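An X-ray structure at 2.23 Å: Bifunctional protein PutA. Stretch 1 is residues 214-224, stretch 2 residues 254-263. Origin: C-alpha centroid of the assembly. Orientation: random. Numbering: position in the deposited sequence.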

# COMPACT_ATOMS: atom_id res chain seq x y z
N SER B 214 -13.57 -43.99 16.44
CA SER B 214 -12.37 -43.66 17.20
C SER B 214 -12.50 -44.09 18.65
O SER B 214 -11.57 -44.67 19.22
CB SER B 214 -12.10 -42.16 17.14
OG SER B 214 -11.82 -41.73 15.81
N LYS B 215 -13.66 -43.82 19.26
CA LYS B 215 -13.89 -44.19 20.65
C LYS B 215 -13.82 -45.70 20.85
O LYS B 215 -13.24 -46.17 21.83
CB LYS B 215 -15.24 -43.65 21.11
CG LYS B 215 -15.64 -44.10 22.50
CD LYS B 215 -16.73 -43.20 23.08
CE LYS B 215 -18.01 -43.20 22.26
NZ LYS B 215 -19.08 -42.54 23.06
N LYS B 216 -14.41 -46.47 19.93
CA LYS B 216 -14.34 -47.93 20.03
C LYS B 216 -12.90 -48.42 19.93
O LYS B 216 -12.50 -49.32 20.67
CB LYS B 216 -15.21 -48.59 18.96
CG LYS B 216 -15.04 -50.11 18.90
CD LYS B 216 -15.85 -50.72 17.77
CE LYS B 216 -15.12 -51.90 17.12
NZ LYS B 216 -14.82 -52.98 18.08
N ILE B 217 -12.11 -47.84 19.02
CA ILE B 217 -10.73 -48.28 18.88
C ILE B 217 -9.92 -47.93 20.12
O ILE B 217 -9.15 -48.76 20.62
CB ILE B 217 -10.09 -47.69 17.60
CG1 ILE B 217 -10.73 -48.29 16.35
CG2 ILE B 217 -8.57 -47.90 17.59
CD1 ILE B 217 -10.33 -47.60 15.05
N LEU B 218 -10.09 -46.71 20.65
CA LEU B 218 -9.36 -46.32 21.85
C LEU B 218 -9.70 -47.25 23.02
O LEU B 218 -8.80 -47.72 23.72
CB LEU B 218 -9.67 -44.86 22.21
CG LEU B 218 -9.05 -43.85 21.23
CD1 LEU B 218 -9.65 -42.46 21.40
CD2 LEU B 218 -7.56 -43.81 21.41
N LYS B 219 -10.98 -47.54 23.21
CA LYS B 219 -11.38 -48.48 24.26
C LYS B 219 -10.75 -49.85 24.04
O LYS B 219 -10.30 -50.48 25.01
CB LYS B 219 -12.91 -48.60 24.30
CG LYS B 219 -13.60 -47.38 24.87
CD LYS B 219 -15.08 -47.29 24.47
CE LYS B 219 -15.92 -48.37 25.13
NZ LYS B 219 -17.35 -48.25 24.72
N ASP B 220 -10.72 -50.32 22.79
CA ASP B 220 -10.13 -51.63 22.51
C ASP B 220 -8.65 -51.65 22.87
O ASP B 220 -8.14 -52.67 23.34
CB ASP B 220 -10.31 -52.02 21.04
CG ASP B 220 -11.75 -52.33 20.67
OD1 ASP B 220 -12.58 -52.47 21.58
OD2 ASP B 220 -12.04 -52.46 19.45
N ARG B 221 -7.94 -50.55 22.65
CA ARG B 221 -6.51 -50.54 22.94
C ARG B 221 -6.26 -50.42 24.44
O ARG B 221 -5.29 -51.00 24.94
CB ARG B 221 -5.82 -49.41 22.19
CG ARG B 221 -6.07 -49.40 20.68
CD ARG B 221 -5.26 -50.45 19.96
NE ARG B 221 -5.60 -50.54 18.53
CZ ARG B 221 -5.01 -49.85 17.55
NH1 ARG B 221 -4.05 -48.98 17.82
NH2 ARG B 221 -5.39 -50.04 16.30
N LEU B 222 -7.12 -49.69 25.15
CA LEU B 222 -7.00 -49.53 26.60
C LEU B 222 -7.42 -50.79 27.35
O LEU B 222 -6.85 -51.11 28.40
CB LEU B 222 -7.84 -48.36 27.10
CG LEU B 222 -7.10 -47.11 27.58
CD1 LEU B 222 -8.08 -46.19 28.30
CD2 LEU B 222 -5.96 -47.51 28.48
N ARG B 223 -8.43 -51.49 26.84
CA ARG B 223 -9.02 -52.60 27.57
C ARG B 223 -8.00 -53.62 28.07
O ARG B 223 -8.06 -53.97 29.25
CB ARG B 223 -10.10 -53.26 26.70
CG ARG B 223 -10.92 -54.34 27.42
CD ARG B 223 -12.10 -54.84 26.58
NE ARG B 223 -13.11 -53.81 26.34
CZ ARG B 223 -13.29 -53.16 25.19
NH1 ARG B 223 -12.52 -53.40 24.13
NH2 ARG B 223 -14.25 -52.26 25.11
N PRO B 224 -7.06 -54.13 27.26
CA PRO B 224 -6.10 -55.11 27.82
C PRO B 224 -5.21 -54.54 28.91
O PRO B 224 -4.81 -55.29 29.82
CB PRO B 224 -5.26 -55.53 26.60
CG PRO B 224 -6.00 -55.01 25.40
CD PRO B 224 -6.77 -53.83 25.85
N THR B 254 -15.16 -43.63 31.00
CA THR B 254 -16.36 -43.99 31.73
C THR B 254 -17.05 -45.21 31.11
O THR B 254 -17.54 -46.08 31.83
CB THR B 254 -17.32 -42.79 31.81
OG1 THR B 254 -17.54 -42.25 30.50
CG2 THR B 254 -16.77 -41.72 32.73
N GLU B 255 -17.09 -45.28 29.78
CA GLU B 255 -17.70 -46.46 29.15
C GLU B 255 -16.88 -47.70 29.45
O GLU B 255 -17.44 -48.78 29.69
CB GLU B 255 -17.86 -46.25 27.65
CG GLU B 255 -18.90 -45.18 27.23
CD GLU B 255 -18.95 -44.99 25.71
OE1 GLU B 255 -18.46 -45.89 25.00
OE2 GLU B 255 -19.50 -43.99 25.22
N LEU B 256 -15.55 -47.57 29.44
CA LEU B 256 -14.67 -48.72 29.66
C LEU B 256 -14.86 -49.30 31.06
O LEU B 256 -15.06 -50.51 31.21
CB LEU B 256 -13.22 -48.31 29.42
CG LEU B 256 -12.20 -49.45 29.37
CD1 LEU B 256 -12.56 -50.47 28.28
CD2 LEU B 256 -10.80 -48.88 29.13
N ILE B 257 -14.78 -48.46 32.10
CA ILE B 257 -14.84 -48.97 33.48
C ILE B 257 -16.25 -49.29 33.93
O ILE B 257 -16.43 -49.80 35.04
CB ILE B 257 -14.22 -48.02 34.53
CG1 ILE B 257 -15.12 -46.81 34.80
CG2 ILE B 257 -12.81 -47.53 34.10
CD1 ILE B 257 -14.73 -46.05 36.09
N ASN B 258 -17.27 -49.01 33.11
CA ASN B 258 -18.63 -49.46 33.38
C ASN B 258 -18.96 -50.79 32.70
O ASN B 258 -20.09 -51.28 32.87
CB ASN B 258 -19.66 -48.41 32.97
CG ASN B 258 -20.99 -48.58 33.72
OD1 ASN B 258 -21.01 -48.86 34.92
ND2 ASN B 258 -22.10 -48.43 33.01
N GLU B 259 -18.04 -51.36 31.93
CA GLU B 259 -18.27 -52.66 31.31
C GLU B 259 -18.31 -53.77 32.38
O GLU B 259 -17.68 -53.65 33.43
CB GLU B 259 -17.19 -52.96 30.27
CG GLU B 259 -17.19 -51.97 29.10
CD GLU B 259 -16.04 -52.22 28.12
OE1 GLU B 259 -15.23 -53.16 28.35
OE2 GLU B 259 -15.94 -51.46 27.12
N PRO B 260 -19.06 -54.86 32.12
CA PRO B 260 -19.24 -55.90 33.15
C PRO B 260 -17.96 -56.36 33.85
O PRO B 260 -17.92 -56.45 35.08
CB PRO B 260 -19.88 -57.04 32.35
CG PRO B 260 -20.65 -56.37 31.28
CD PRO B 260 -19.84 -55.14 30.90
N GLU B 261 -16.90 -56.63 33.09
CA GLU B 261 -15.69 -57.18 33.71
C GLU B 261 -14.97 -56.15 34.58
O GLU B 261 -14.10 -56.54 35.36
CB GLU B 261 -14.75 -57.72 32.62
CG GLU B 261 -14.03 -56.63 31.81
CD GLU B 261 -13.05 -57.19 30.78
OE1 GLU B 261 -12.19 -58.01 31.15
OE2 GLU B 261 -13.14 -56.79 29.60
N PHE B 262 -15.28 -54.85 34.45
CA PHE B 262 -14.57 -53.82 35.19
C PHE B 262 -15.39 -53.11 36.26
O PHE B 262 -14.80 -52.42 37.10
CB PHE B 262 -14.04 -52.73 34.24
CG PHE B 262 -13.06 -53.23 33.22
CD1 PHE B 262 -11.86 -53.81 33.60
CD2 PHE B 262 -13.34 -53.10 31.87
CE1 PHE B 262 -10.95 -54.25 32.65
CE2 PHE B 262 -12.44 -53.55 30.91
CZ PHE B 262 -11.24 -54.13 31.31
N LYS B 263 -16.72 -53.23 36.25
CA LYS B 263 -17.53 -52.29 37.02
C LYS B 263 -17.36 -52.42 38.53
O LYS B 263 -17.90 -51.59 39.26
CB LYS B 263 -19.01 -52.37 36.61
CG LYS B 263 -19.79 -53.60 37.03
CD LYS B 263 -21.10 -53.67 36.23
CE LYS B 263 -21.67 -52.28 35.96
NZ LYS B 263 -22.75 -52.28 34.93

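Contact between a helical stretch of PutA (residues 214-224) and a second stretch (254-263) that enters as helix and continues as loop or turn; the two come closest in backbone at Lys219 and Leu256, whose CA atoms lie 6.3 Å apart, and together they bury 430 Å².

Salt bridges dominate. Lys215, Lys219 and Arg223 follow one another at intervals of four residues, so a single side of the helix carries all three positive charges, and the acidic side chains of Glu255 and Glu259, also four apart, meet them. Glu255 is shared between two lysines, one to each carboxylate oxygen: Lys215 NZ donates to Glu255 OE2 at 2.6 Å and Lys219 NZ to Glu255 OE1, also at 2.6 Å. Both lysines have chi3 in p and chi2 and chi4 in t; they differ at chi1, which is t in Lys215 and m in Lys219. Lys215 NZ is also hydrogen-bonded elsewhere in the structure.

Arg223 and Glu259 form a two-pronged bridge. Arg223 NE donates to Glu259 OE1 at 3.0 Å and Arg223 NH2 to Glu259 OE2 at 2.7 Å, each with an N-H...acceptor angle of 168°. Such nearly straight bonds require the carboxylate to meet the guanidinium at its edge, and Glu259 OE2 indeed lies near the guanidinium plane. The CA-to-CB bond of Arg223 points sideways, but the long side chain brings its end nearer to the second stretch. Its remaining nitrogen is held within the helix, where Arg223 NH1 donates to Asp220 OD1 at 2.7 Å; the other oxygen of that carboxylate, Asp220 OD2, accepts from Lys216 NZ at 3.1 Å. Asp220 thus links Lys216 to Arg223 without itself touching the second stretch.

Two further pairs of opposite charge are near each other but beyond salt-bridge range. Lys219 NZ lies 4.2 Å from Glu259 OE2, and Arg223 NE lies 4.4 Å from Glu261 OE2. In the second pair the acidic oxygen also sits near the guanidinium plane, at its edge, and is hydrogen-bonded elsewhere in the structure.

Apolar packing lies beside the charged groups and centres on Leu256. Its CA-to-CB bond runs sideways, yet with chi1 in t and chi2 in p the methyl groups come nearer to the helix. Leu256 CD2 packs against Leu222 CB at 3.6 Å, while Leu256 CD1 lies 4.0 Å from Lys219 O and 3.9 Å from Arg223 NE. One leucine therefore meets the hydrocarbon of Leu222 through CD2 and comes within van der Waals range of a backbone oxygen and a guanidinium nitrogen through CD1.

Phe262 adds a smaller contact near the end of the helical stretch. Its CZ lies 3.8 Å from Arg223 O, and its CE2 lies 3.9 Å from Arg223 CG, so the ring packs on both backbone and aliphatic side-chain atoms of the residue whose charged end binds Glu259. The Phe262 backbone is tied to that same glutamate: Phe262 N donates to Glu259 O at 2.9 Å.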